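PDB 3PSA: protein HI_1472 from Haemophilus influenzae, which binds molybdate and tungstate, but not sulfate or phosphate, as the periplasmic solute-binding component of the low-affinity molybdate ABC transporter MolBCA. Local coordinates for residues Val240-Pro245 with Met271-Lys276; Gln25-Asn30 with Lys276-Pro281; Gly194-Gly199 with Lys220-Val225; Leu35-Gln40 with Phe151-Gln156. All coordinates share one frame; numbering follows the deposited sequence.

From the N terminus, the first segment of contact 2 opens at Gln25-Asn30, on helix 26-34, and its partner comes only at Lys276-Pro281; the loop it closes holds the other three contacts. Contact 4 opens just after that helix and closes at Phe151-Gln156, between helices 132-151 and 154-165. Contact 3 follows in series, pairing the short strands 194-196 and 222-224, and contact 1 comes last, joining the loops after strands 237-240 and 268-270. Contacts 1 and 2 share Lys276. Contacts 1, 2 and 3 converge on the tungstate, contact 2 spanning the two lobes; contact 4 lies in the N-terminal part, away from the anion.

Contact 1: residues Val240-Pro245 with Met271-Lys276; sequences VQDRYP and MPEYAK. With WO4 (tungstate(VI)ion), chain B.
Val240 ends its strand by accepting the N-H of Met271 on its carbonyl oxygen, N to O 2.7 Å, with 162° at the hydrogen. This bond carries the pairing of parallel strands 237-240 and 268-270 one step beyond the second strand, and a buried, beta-branched valine suits such a strand end. Gln241 then starts a type I turn that closes at Tyr244. Its OE1 takes two bonds from Arg243, from NE and from NH2, both reaching it from one face of the amide while OE1 lies in the guanidinium plane. NE2 donates to Ala277 O and Tyr196 OH, so both ends of the amide are engaged and the arginine is held by a second-shell residue. Asp242 faces the partner loop: its CB rests 3.2 Å from Met271 O, and OD2 lies 3.4 Å from Glu273 CA. A water links Asp242 N to Pro272 O. Glu273 OE1 bonds Tyr315, while a second water lies between its OE2 and Asp242 OD2. Arg243 starts with CG wedged between its own N and carbonyl carbon (chi1 62°), then runs extended to the tungstate. NH1 reaches O2 of the anion at 3.1 Å, and NH2 reaches O3 at 3.0 Å and also bonds O2. A long, planar, positively charged side chain is apt here, since it spans two oxygens of an oxyanion. Around this molybdate-site loop, Val240 and Asp242 touch Leu270 of strand 268-270, Met271 and Pro272 pack on Trp292 of helix 283-297, and Tyr274 reaches helix 307-319.

Contact 2: residues Gln25-Asn30 with Lys276-Pro281; sequences QHQTLN and KAWGYP. With WO4 (tungstate(VI)ion), chain B.
Gln27 and Tyr280 meet where the first turn of helix 26-34 faces the loop before helix 283-297, across the cleft of a two-lobed periplasmic binding protein; the tungstate lies beside the pair, O4 at the tyrosine ring's edge. Gln27 CB leaves the helix toward that loop. CG touches Tyr280 CB at 3.9 Å and lies at the edge of the Trp278 ring. A sharp bend follows (chi2 92°), which swings CD over one face of the Tyr280 ring. At the tip the branches part: OE1 stands over the centre of the His26 ring, while NE2 lies 3.3 Å from Tyr280 CD2 and gives a weak bond to O4. Glutamine suits this spot because its amide can lean over the tyrosine ring, planes 42° apart, and still offer an N-H. His26 donates more directly, NE2 to tungstate O2 at 2.7 Å and 169°, with the oxygen in the ring plane. The loop adds backbone donors: Gly279 N bonds O3 at 3.1 Å and Tyr280 N bonds O4 at 3.0 Å. These donors come from both lobes, so the oxyanion's charge is probably stabilised from two sides of the cleft. O2 lies over one face of Trp278, offset toward its rim, and the opposite face carries the aliphatic part of Lys276. Indole and imidazole meet obliquely, with Trp278 CZ3 3.7 Å from His26 CD2.

Contact 3: residues Gly194-Gly199 with Lys220-Val225; sequences GTYGSG and KGFKQV. With WO4 (tungstate(VI)ion), chain B.
Thr195 and Lys223 form the hydrogen-bonded pair of a two-stranded antiparallel ribbon, strands 194-196 and 222-224, beside the oxyanion site. Thr195 N donates to Lys223 O at 3.0 Å, and Lys223 N returns to Thr195 O at 3.1 Å. Past the strands the regular pairing gives way: Gly197 N donates to Gly221 O at 2.7 Å from above the carbonyl plane, and Gly221 N meets Ser198 O on a lone pair. Glycine easily adopts the positive phi of Gly221, and at Gly197 a CB would be tight against Lys220 N. Gly221 O and Thr195 O also receive CA-H contacts, from Tyr196 and Phe222. Other polar groups find partners too: Thr195 OG1 bonds Met188 O, Gln224 NE2 bonds Asp192 O, Asn213 ND2 bonds Tyr196 O, and Lys223 NZ curls back to Lys220 O. On the opposite face from Thr195, Tyr196 directs its OH to tungstate O3, a contact modelled doubtfully short; the hydroxyl also has Gln241 NE2 as a partner. A long, rigid tyrosine carries that hydroxyl well. Phe222 meets it edge-to-face, ring centroids 4.8 Å apart, with CD1 over the centre of the tyrosine ring and 3.5 Å from Tyr196 CE1.

Contact 4: residues Leu35-Gln40 with Phe151-Gln156; sequences LDATKQ and FEKKQQ
With CG anti to its carbonyl carbon (chi1 -63°), Lys153 bends once, at chi2 (-60°), and then runs extended along Leu35-Ala37. Its CG and CD then both lie 3.4 Å from Leu35 O, and CE lies 3.6 Å from Asp36 O, so the methylenes skirt the carbonyls where helix 26-34 ends. That end is a Schellman motif, with Asp36 at positive phi; Glu152 closes the helix before it in the same way, and Lys153 itself is the N-cap of helix 154-165. The C-terminal ends of helices 26-34 and 132-151 thus meet here, beside the start of helix 154-165.

Phe151 is the apolar centre. The methyl of Ala37 sits over one ring face as a CH-pi contact, CB to centroid 4.0 Å and 21° off the normal; alanine is apt, its small methyl lying close over the face. Phe89 meets the ring as well. Gln40 slides past Phe151 in the opposite direction: its CB comes 3.8 Å from Phe151 CD1, and its backbone O lies in the ring plane at the edge. At the other end, Leu35 CD2 packs 3.8 Å from the backbone C of Gln156.

Asp36 finds its salt-bridge partner in Arg320, and its OD2 stays 5.5 Å from Lys153 NZ, so any attraction there is probably modest. The chemistry implies a junction where methyl, methylene and ring surfaces meet backbone carbonyls at helix ends.

Contact 1: residues Val240-Pro245 with Met271-Lys276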
# COMPACT_ATOMS: atom_id res chain seq x y z
N VAL A 240 1.38 -5.30 13.27
CA VAL A 240 1.88 -3.93 13.09
C VAL A 240 2.67 -3.83 11.76
O VAL A 240 3.51 -4.67 11.45
CB VAL A 240 2.81 -3.58 14.27
CG1 VAL A 240 3.41 -2.17 14.15
CG2 VAL A 240 2.09 -3.74 15.60
N GLN A 241 2.41 -2.78 11.00
CA GLN A 241 3.18 -2.46 9.80
C GLN A 241 4.63 -2.14 10.12
O GLN A 241 4.95 -1.39 11.08
CB GLN A 241 2.53 -1.24 9.14
CG GLN A 241 1.08 -1.50 8.72
CD GLN A 241 0.33 -0.26 8.24
OE1 GLN A 241 0.79 0.89 8.39
NE2 GLN A 241 -0.84 -0.48 7.66
N ASP A 242 5.52 -2.62 9.23
CA ASP A 242 6.96 -2.45 9.39
C ASP A 242 7.38 -1.00 9.53
O ASP A 242 8.41 -0.71 10.17
CB ASP A 242 7.69 -3.05 8.20
CG ASP A 242 9.18 -3.14 8.45
OD1 ASP A 242 9.59 -3.63 9.54
OD2 ASP A 242 9.91 -2.68 7.57
N ARG A 243 6.62 -0.08 8.91
CA ARG A 243 7.00 1.35 8.92
C ARG A 243 6.77 1.98 10.29
O ARG A 243 7.33 3.05 10.54
CB ARG A 243 6.26 2.17 7.86
CG ARG A 243 4.79 2.17 8.05
CD ARG A 243 4.08 2.79 6.87
NE ARG A 243 2.65 2.49 6.94
CZ ARG A 243 1.76 2.98 6.08
NH1 ARG A 243 2.18 3.82 5.14
NH2 ARG A 243 0.48 2.66 6.18
N TYR A 244 5.98 1.31 11.14
CA TYR A 244 5.68 1.78 12.50
C TYR A 244 6.16 0.88 13.64
O TYR A 244 5.36 0.50 14.51
CB TYR A 244 4.18 2.07 12.64
CG TYR A 244 3.71 3.17 11.70
CD1 TYR A 244 4.38 4.40 11.64
CD2 TYR A 244 2.61 2.97 10.86
CE1 TYR A 244 3.95 5.41 10.76
CE2 TYR A 244 2.17 3.99 9.98
CZ TYR A 244 2.85 5.20 9.94
OH TYR A 244 2.42 6.20 9.08
N PRO A 245 7.48 0.59 13.70
CA PRO A 245 7.96 -0.47 14.60
C PRO A 245 7.80 -0.13 16.10
O PRO A 245 7.65 -1.06 16.90
CB PRO A 245 9.44 -0.62 14.20
CG PRO A 245 9.84 0.77 13.80
CD PRO A 245 8.60 1.34 13.11
N MET A 271 5.18 -6.79 11.05
CA MET A 271 5.11 -7.44 9.72
C MET A 271 6.34 -7.09 8.88
O MET A 271 6.92 -6.01 9.08
CB MET A 271 3.83 -7.04 8.99
CG MET A 271 2.59 -7.72 9.56
SD MET A 271 1.10 -7.15 8.76
CE MET A 271 0.94 -8.32 7.44
N PRO A 272 6.75 -7.98 7.95
CA PRO A 272 7.96 -7.67 7.18
C PRO A 272 7.79 -6.40 6.33
O PRO A 272 6.64 -5.94 6.04
CB PRO A 272 8.17 -8.92 6.31
CG PRO A 272 7.47 -10.00 7.02
CD PRO A 272 6.29 -9.36 7.70
N GLU A 273 8.91 -5.81 5.95
CA GLU A 273 8.92 -4.65 5.04
C GLU A 273 8.00 -4.77 3.82
O GLU A 273 7.33 -3.78 3.45
CB GLU A 273 10.34 -4.45 4.54
CG GLU A 273 10.60 -3.29 3.63
CD GLU A 273 12.08 -3.27 3.22
OE1 GLU A 273 12.53 -4.13 2.42
OE2 GLU A 273 12.82 -2.41 3.75
N TYR A 274 8.00 -5.96 3.20
CA TYR A 274 7.27 -6.17 1.97
C TYR A 274 5.78 -6.46 2.23
O TYR A 274 4.98 -6.41 1.33
CB TYR A 274 7.89 -7.30 1.14
CG TYR A 274 8.07 -8.58 1.91
CD1 TYR A 274 6.96 -9.39 2.26
CD2 TYR A 274 9.36 -9.00 2.29
CE1 TYR A 274 7.11 -10.57 2.97
CE2 TYR A 274 9.51 -10.20 3.02
CZ TYR A 274 8.38 -10.96 3.35
OH TYR A 274 8.53 -12.14 4.04
N ALA A 275 5.45 -6.78 3.48
CA ALA A 275 4.14 -7.36 3.79
C ALA A 275 3.18 -6.28 4.25
O ALA A 275 2.69 -6.30 5.39
CB ALA A 275 4.32 -8.50 4.84
N LYS A 276 2.93 -5.33 3.35
CA LYS A 276 2.22 -4.09 3.65
C LYS A 276 0.68 -4.25 3.69
O LYS A 276 -0.01 -4.25 2.64
CB LYS A 276 2.61 -2.95 2.69
CG LYS A 276 4.11 -2.68 2.51
CD LYS A 276 4.35 -1.69 1.37
CE LYS A 276 5.79 -1.22 1.24
NZ LYS A 276 6.76 -2.33 0.94
W WO4 B . -2.15 3.82 3.46
O1 WO4 B . -3.02 5.44 2.96
O2 WO4 B . -0.40 4.33 3.57
O3 WO4 B . -2.29 2.67 4.93
O4 WO4 B . -2.28 2.76 2.04
O HOH W 1 4.74 -4.01 6.81
O HOH W 2 12.53 -2.43 6.77

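Contact 2: residues Gln25-Asn30 with Lys276-Pro281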
# COMPACT_ATOMS: atom_id res chain seq x y z
N GLN A 25 2.57 10.87 -3.81
CA GLN A 25 1.87 9.75 -3.18
C GLN A 25 2.87 8.65 -3.03
O GLN A 25 3.59 8.32 -4.01
CB GLN A 25 0.75 9.21 -4.06
CG GLN A 25 -0.08 8.12 -3.38
CD GLN A 25 -0.86 7.26 -4.36
OE1 GLN A 25 -2.10 7.18 -4.31
NE2 GLN A 25 -0.14 6.59 -5.24
N HIS A 26 2.94 8.08 -1.82
CA HIS A 26 3.92 7.07 -1.54
C HIS A 26 3.68 5.73 -2.27
O HIS A 26 4.65 5.05 -2.65
CB HIS A 26 4.05 6.85 -0.01
CG HIS A 26 2.74 6.61 0.70
ND1 HIS A 26 1.77 7.58 0.82
CD2 HIS A 26 2.28 5.55 1.40
CE1 HIS A 26 0.74 7.12 1.50
NE2 HIS A 26 1.02 5.88 1.86
N GLN A 27 2.43 5.37 -2.52
CA GLN A 27 2.15 4.15 -3.24
C GLN A 27 2.64 4.23 -4.68
O GLN A 27 3.30 3.33 -5.14
CB GLN A 27 0.66 3.82 -3.25
CG GLN A 27 0.12 3.47 -1.87
CD GLN A 27 -0.46 4.66 -1.11
OE1 GLN A 27 -0.28 5.83 -1.51
NE2 GLN A 27 -1.18 4.37 0.02
N THR A 28 2.36 5.34 -5.36
CA THR A 28 2.86 5.52 -6.72
C THR A 28 4.39 5.56 -6.68
O THR A 28 5.08 4.99 -7.57
CB THR A 28 2.29 6.78 -7.39
OG1 THR A 28 0.88 6.61 -7.58
CG2 THR A 28 2.95 7.02 -8.74
N LEU A 29 4.95 6.22 -5.68
CA LEU A 29 6.40 6.28 -5.56
C LEU A 29 7.04 4.89 -5.50
O LEU A 29 8.01 4.60 -6.22
CB LEU A 29 6.83 7.12 -4.34
CG LEU A 29 8.34 7.34 -4.25
CD1 LEU A 29 8.92 7.81 -5.59
CD2 LEU A 29 8.67 8.34 -3.12
N ASN A 30 6.45 4.01 -4.69
CA ASN A 30 6.96 2.67 -4.55
C ASN A 30 6.82 1.85 -5.85
O ASN A 30 7.73 1.11 -6.20
CB ASN A 30 6.25 2.02 -3.36
CG ASN A 30 6.71 0.60 -3.08
OD1 ASN A 30 7.90 0.28 -3.10
ND2 ASN A 30 5.73 -0.27 -2.77
N LYS A 276 2.93 -5.33 3.35
CA LYS A 276 2.22 -4.09 3.65
C LYS A 276 0.68 -4.25 3.69
O LYS A 276 -0.01 -4.25 2.64
CB LYS A 276 2.61 -2.95 2.69
CG LYS A 276 4.11 -2.68 2.51
CD LYS A 276 4.35 -1.69 1.37
CE LYS A 276 5.79 -1.22 1.24
NZ LYS A 276 6.76 -2.33 0.94
N ALA A 277 0.17 -4.39 4.91
CA ALA A 277 -1.28 -4.50 5.15
C ALA A 277 -1.87 -3.10 5.23
O ALA A 277 -2.53 -2.69 6.19
CB ALA A 277 -1.52 -5.31 6.40
N TRP A 278 -1.67 -2.41 4.12
CA TRP A 278 -1.98 -1.03 3.97
C TRP A 278 -3.41 -0.87 3.50
O TRP A 278 -4.09 -1.81 2.99
CB TRP A 278 -1.00 -0.40 2.97
CG TRP A 278 0.43 -0.13 3.49
CD1 TRP A 278 1.00 -0.51 4.70
CD2 TRP A 278 1.45 0.58 2.77
NE1 TRP A 278 2.30 -0.06 4.76
CE2 TRP A 278 2.60 0.61 3.60
CE3 TRP A 278 1.49 1.22 1.53
CZ2 TRP A 278 3.78 1.24 3.20
CZ3 TRP A 278 2.64 1.83 1.13
CH2 TRP A 278 3.79 1.85 1.95
N GLY A 279 -3.85 0.37 3.60
CA GLY A 279 -5.16 0.76 3.07
C GLY A 279 -5.25 0.52 1.57
O GLY A 279 -6.32 0.15 1.06
N TYR A 280 -4.11 0.71 0.91
CA TYR A 280 -3.94 0.47 -0.52
C TYR A 280 -3.11 -0.77 -0.84
O TYR A 280 -2.10 -1.10 -0.13
CB TYR A 280 -3.24 1.68 -1.15
CG TYR A 280 -4.04 2.98 -1.21
CD1 TYR A 280 -4.39 3.56 -2.44
CD2 TYR A 280 -4.39 3.65 -0.03
CE1 TYR A 280 -5.06 4.79 -2.47
CE2 TYR A 280 -5.06 4.87 -0.06
CZ TYR A 280 -5.41 5.42 -1.26
OH TYR A 280 -6.07 6.64 -1.26
N PRO A 281 -3.49 -1.45 -1.94
CA PRO A 281 -2.74 -2.63 -2.37
C PRO A 281 -1.36 -2.30 -3.03
O PRO A 281 -1.25 -1.35 -3.81
CB PRO A 281 -3.68 -3.29 -3.38
CG PRO A 281 -4.46 -2.17 -3.97
CD PRO A 281 -4.60 -1.14 -2.88
W WO4 B . -2.15 3.82 3.46
O1 WO4 B . -3.02 5.44 2.96
O2 WO4 B . -0.40 4.33 3.57
O3 WO4 B . -2.29 2.67 4.93
O4 WO4 B . -2.28 2.76 2.04

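Contact 3: residues Gly194-Gly199 with Lys220-Val225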
# COMPACT_ATOMS: atom_id res chain seq x y z
N GLY A 194 -4.86 3.96 15.87
CA GLY A 194 -5.32 3.93 14.48
C GLY A 194 -5.58 2.48 14.06
O GLY A 194 -4.89 1.56 14.52
N THR A 195 -6.59 2.27 13.21
CA THR A 195 -6.84 0.96 12.59
C THR A 195 -7.57 1.11 11.27
O THR A 195 -7.95 2.24 10.89
CB THR A 195 -7.54 -0.06 13.56
OG1 THR A 195 -7.27 -1.40 13.12
CG2 THR A 195 -9.07 0.12 13.59
N TYR A 196 -7.75 -0.01 10.55
CA TYR A 196 -8.42 -0.02 9.25
C TYR A 196 -9.69 -0.84 9.34
O TYR A 196 -9.66 -1.96 9.87
CB TYR A 196 -7.51 -0.62 8.16
CG TYR A 196 -6.21 0.11 7.91
CD1 TYR A 196 -6.07 1.01 6.84
CD2 TYR A 196 -5.09 -0.10 8.75
CE1 TYR A 196 -4.85 1.68 6.62
CE2 TYR A 196 -3.87 0.57 8.56
CZ TYR A 196 -3.75 1.46 7.48
OH TYR A 196 -2.56 2.13 7.22
N GLY A 197 -10.81 -0.28 8.91
CA GLY A 197 -11.99 -1.11 8.80
C GLY A 197 -12.26 -1.52 7.36
O GLY A 197 -11.35 -1.84 6.56
N SER A 198 -13.54 -1.48 7.01
CA SER A 198 -14.02 -1.78 5.66
C SER A 198 -13.48 -0.89 4.54
O SER A 198 -13.12 0.27 4.76
CB SER A 198 -15.58 -1.77 5.64
OG SER A 198 -16.12 -0.47 5.95
N GLY A 199 -13.48 -1.45 3.34
CA GLY A 199 -13.10 -0.73 2.10
C GLY A 199 -11.61 -0.47 2.00
O GLY A 199 -11.15 0.47 1.37
N LYS A 220 -15.38 2.08 9.41
CA LYS A 220 -15.27 2.37 7.96
C LYS A 220 -13.92 3.02 7.64
O LYS A 220 -13.64 4.13 8.09
CB LYS A 220 -16.39 3.31 7.54
CG LYS A 220 -16.43 3.56 6.04
CD LYS A 220 -17.41 4.67 5.73
CE LYS A 220 -17.50 4.95 4.26
NZ LYS A 220 -18.66 5.88 3.96
N GLY A 221 -13.08 2.31 6.91
CA GLY A 221 -11.77 2.86 6.51
C GLY A 221 -10.77 3.12 7.63
O GLY A 221 -10.76 2.43 8.66
N PHE A 222 -9.88 4.09 7.42
CA PHE A 222 -8.88 4.41 8.41
C PHE A 222 -9.46 5.34 9.48
O PHE A 222 -9.81 6.49 9.19
CB PHE A 222 -7.62 4.98 7.77
CG PHE A 222 -6.46 5.10 8.73
CD1 PHE A 222 -5.77 3.96 9.15
CD2 PHE A 222 -6.10 6.33 9.25
CE1 PHE A 222 -4.71 4.06 10.05
CE2 PHE A 222 -5.03 6.44 10.16
CZ PHE A 222 -4.33 5.30 10.55
N LYS A 223 -9.55 4.84 10.70
CA LYS A 223 -10.13 5.59 11.83
C LYS A 223 -9.35 5.40 13.11
O LYS A 223 -8.72 4.35 13.33
CB LYS A 223 -11.59 5.18 12.07
CG LYS A 223 -12.58 5.50 10.93
CD LYS A 223 -12.65 7.01 10.58
CE LYS A 223 -13.29 7.25 9.22
NZ LYS A 223 -14.70 6.81 9.15
N GLN A 224 -9.36 6.42 13.96
CA GLN A 224 -8.97 6.20 15.35
C GLN A 224 -10.14 5.55 16.10
O GLN A 224 -11.32 5.94 15.94
CB GLN A 224 -8.55 7.52 16.01
CG GLN A 224 -7.98 7.34 17.44
CD GLN A 224 -7.60 8.66 18.11
OE1 GLN A 224 -8.45 9.52 18.37
NE2 GLN A 224 -6.32 8.79 18.45
N VAL A 225 -9.81 4.52 16.87
CA VAL A 225 -10.77 3.76 17.66
C VAL A 225 -10.40 3.90 19.14
O VAL A 225 -9.36 4.49 19.47
CB VAL A 225 -10.81 2.28 17.23
CG1 VAL A 225 -11.17 2.17 15.76
CG2 VAL A 225 -9.48 1.63 17.47
W WO4 B . -2.15 3.82 3.46
O1 WO4 B . -3.02 5.44 2.96
O2 WO4 B . -0.40 4.33 3.57
O3 WO4 B . -2.29 2.67 4.93
O4 WO4 B . -2.28 2.76 2.04

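Contact 4: residues Leu35-Gln40 with Phe151-Gln156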
# COMPACT_ATOMS: atom_id res chain seq x y z
N LEU A 35 9.46 -0.01 -10.98
CA LEU A 35 9.51 0.03 -12.45
C LEU A 35 10.87 0.54 -12.95
O LEU A 35 11.09 0.71 -14.18
CB LEU A 35 8.41 0.96 -12.97
CG LEU A 35 6.98 0.44 -12.77
CD1 LEU A 35 6.01 1.46 -13.36
CD2 LEU A 35 6.82 -0.96 -13.41
N ASP A 36 11.76 0.78 -12.01
CA ASP A 36 13.10 1.37 -12.32
C ASP A 36 12.97 2.77 -13.00
O ASP A 36 13.74 3.10 -13.93
CB ASP A 36 13.94 0.39 -13.14
CG ASP A 36 15.45 0.66 -13.05
OD1 ASP A 36 15.92 1.19 -12.01
OD2 ASP A 36 16.16 0.33 -14.04
N ALA A 37 11.99 3.55 -12.52
CA ALA A 37 11.68 4.89 -13.07
C ALA A 37 12.23 6.10 -12.27
O ALA A 37 11.97 7.28 -12.61
CB ALA A 37 10.16 5.04 -13.30
N THR A 38 13.04 5.85 -11.25
CA THR A 38 13.40 6.98 -10.38
C THR A 38 14.24 8.07 -11.05
O THR A 38 14.25 9.21 -10.56
CB THR A 38 14.06 6.56 -9.07
OG1 THR A 38 15.33 5.94 -9.36
CG2 THR A 38 13.16 5.63 -8.31
N LYS A 39 14.91 7.75 -12.16
CA LYS A 39 15.68 8.76 -12.92
C LYS A 39 14.80 9.80 -13.62
O LYS A 39 15.28 10.91 -13.97
CB LYS A 39 16.67 8.09 -13.87
CG LYS A 39 17.68 7.22 -13.08
CD LYS A 39 18.87 6.75 -13.93
CE LYS A 39 19.65 5.63 -13.19
NZ LYS A 39 18.78 4.43 -12.95
N GLN A 40 13.51 9.49 -13.72
CA GLN A 40 12.54 10.36 -14.34
C GLN A 40 11.73 11.14 -13.29
O GLN A 40 10.73 11.78 -13.64
CB GLN A 40 11.61 9.55 -15.25
CG GLN A 40 12.37 8.79 -16.37
CD GLN A 40 11.52 7.76 -17.05
OE1 GLN A 40 10.54 8.08 -17.74
NE2 GLN A 40 11.86 6.51 -16.84
N PHE A 151 5.59 6.53 -17.62
CA PHE A 151 7.03 6.49 -17.55
C PHE A 151 7.69 5.65 -18.66
O PHE A 151 8.92 5.54 -18.70
CB PHE A 151 7.43 5.90 -16.19
CG PHE A 151 7.30 6.87 -15.02
CD1 PHE A 151 8.11 8.00 -14.94
CD2 PHE A 151 6.41 6.61 -13.96
CE1 PHE A 151 8.02 8.89 -13.84
CE2 PHE A 151 6.33 7.48 -12.85
CZ PHE A 151 7.15 8.64 -12.82
N GLU A 152 6.87 5.09 -19.56
CA GLU A 152 7.29 4.22 -20.67
C GLU A 152 8.12 3.05 -20.14
O GLU A 152 9.24 2.83 -20.58
CB GLU A 152 8.05 5.01 -21.74
CG GLU A 152 7.22 6.04 -22.44
CD GLU A 152 8.09 6.92 -23.30
OE1 GLU A 152 8.77 7.82 -22.75
OE2 GLU A 152 8.09 6.68 -24.53
N LYS A 153 7.56 2.36 -19.14
CA LYS A 153 8.11 1.10 -18.60
C LYS A 153 7.09 -0.02 -18.80
O LYS A 153 6.83 -0.79 -17.89
CB LYS A 153 8.40 1.21 -17.09
CG LYS A 153 9.44 2.23 -16.69
CD LYS A 153 10.81 2.02 -17.28
CE LYS A 153 11.71 3.17 -16.87
NZ LYS A 153 13.07 3.22 -17.50
N LYS A 154 6.51 -0.10 -19.99
CA LYS A 154 5.43 -1.08 -20.25
C LYS A 154 5.78 -2.54 -19.95
O LYS A 154 5.02 -3.22 -19.23
CB LYS A 154 4.84 -0.91 -21.66
CG LYS A 154 3.57 -1.72 -21.87
CD LYS A 154 3.11 -1.75 -23.31
CE LYS A 154 1.89 -2.65 -23.46
NZ LYS A 154 2.24 -4.09 -23.23
N GLN A 155 6.93 -3.01 -20.42
CA GLN A 155 7.34 -4.39 -20.16
C GLN A 155 7.48 -4.67 -18.65
O GLN A 155 6.94 -5.68 -18.14
CB GLN A 155 8.65 -4.70 -20.90
CG GLN A 155 9.06 -6.17 -20.89
CD GLN A 155 10.32 -6.44 -21.69
OE1 GLN A 155 10.64 -5.71 -22.65
NE2 GLN A 155 11.07 -7.49 -21.30
N GLN A 156 8.20 -3.79 -17.94
CA GLN A 156 8.42 -4.06 -16.50
C GLN A 156 7.08 -3.99 -15.74
O GLN A 156 6.85 -4.78 -14.81
CB GLN A 156 9.52 -3.19 -15.88
CG GLN A 156 9.95 -3.76 -14.50
CD GLN A 156 11.38 -3.50 -14.10
OE1 GLN A 156 11.63 -3.03 -12.98
NE2 GLN A 156 12.35 -3.86 -14.98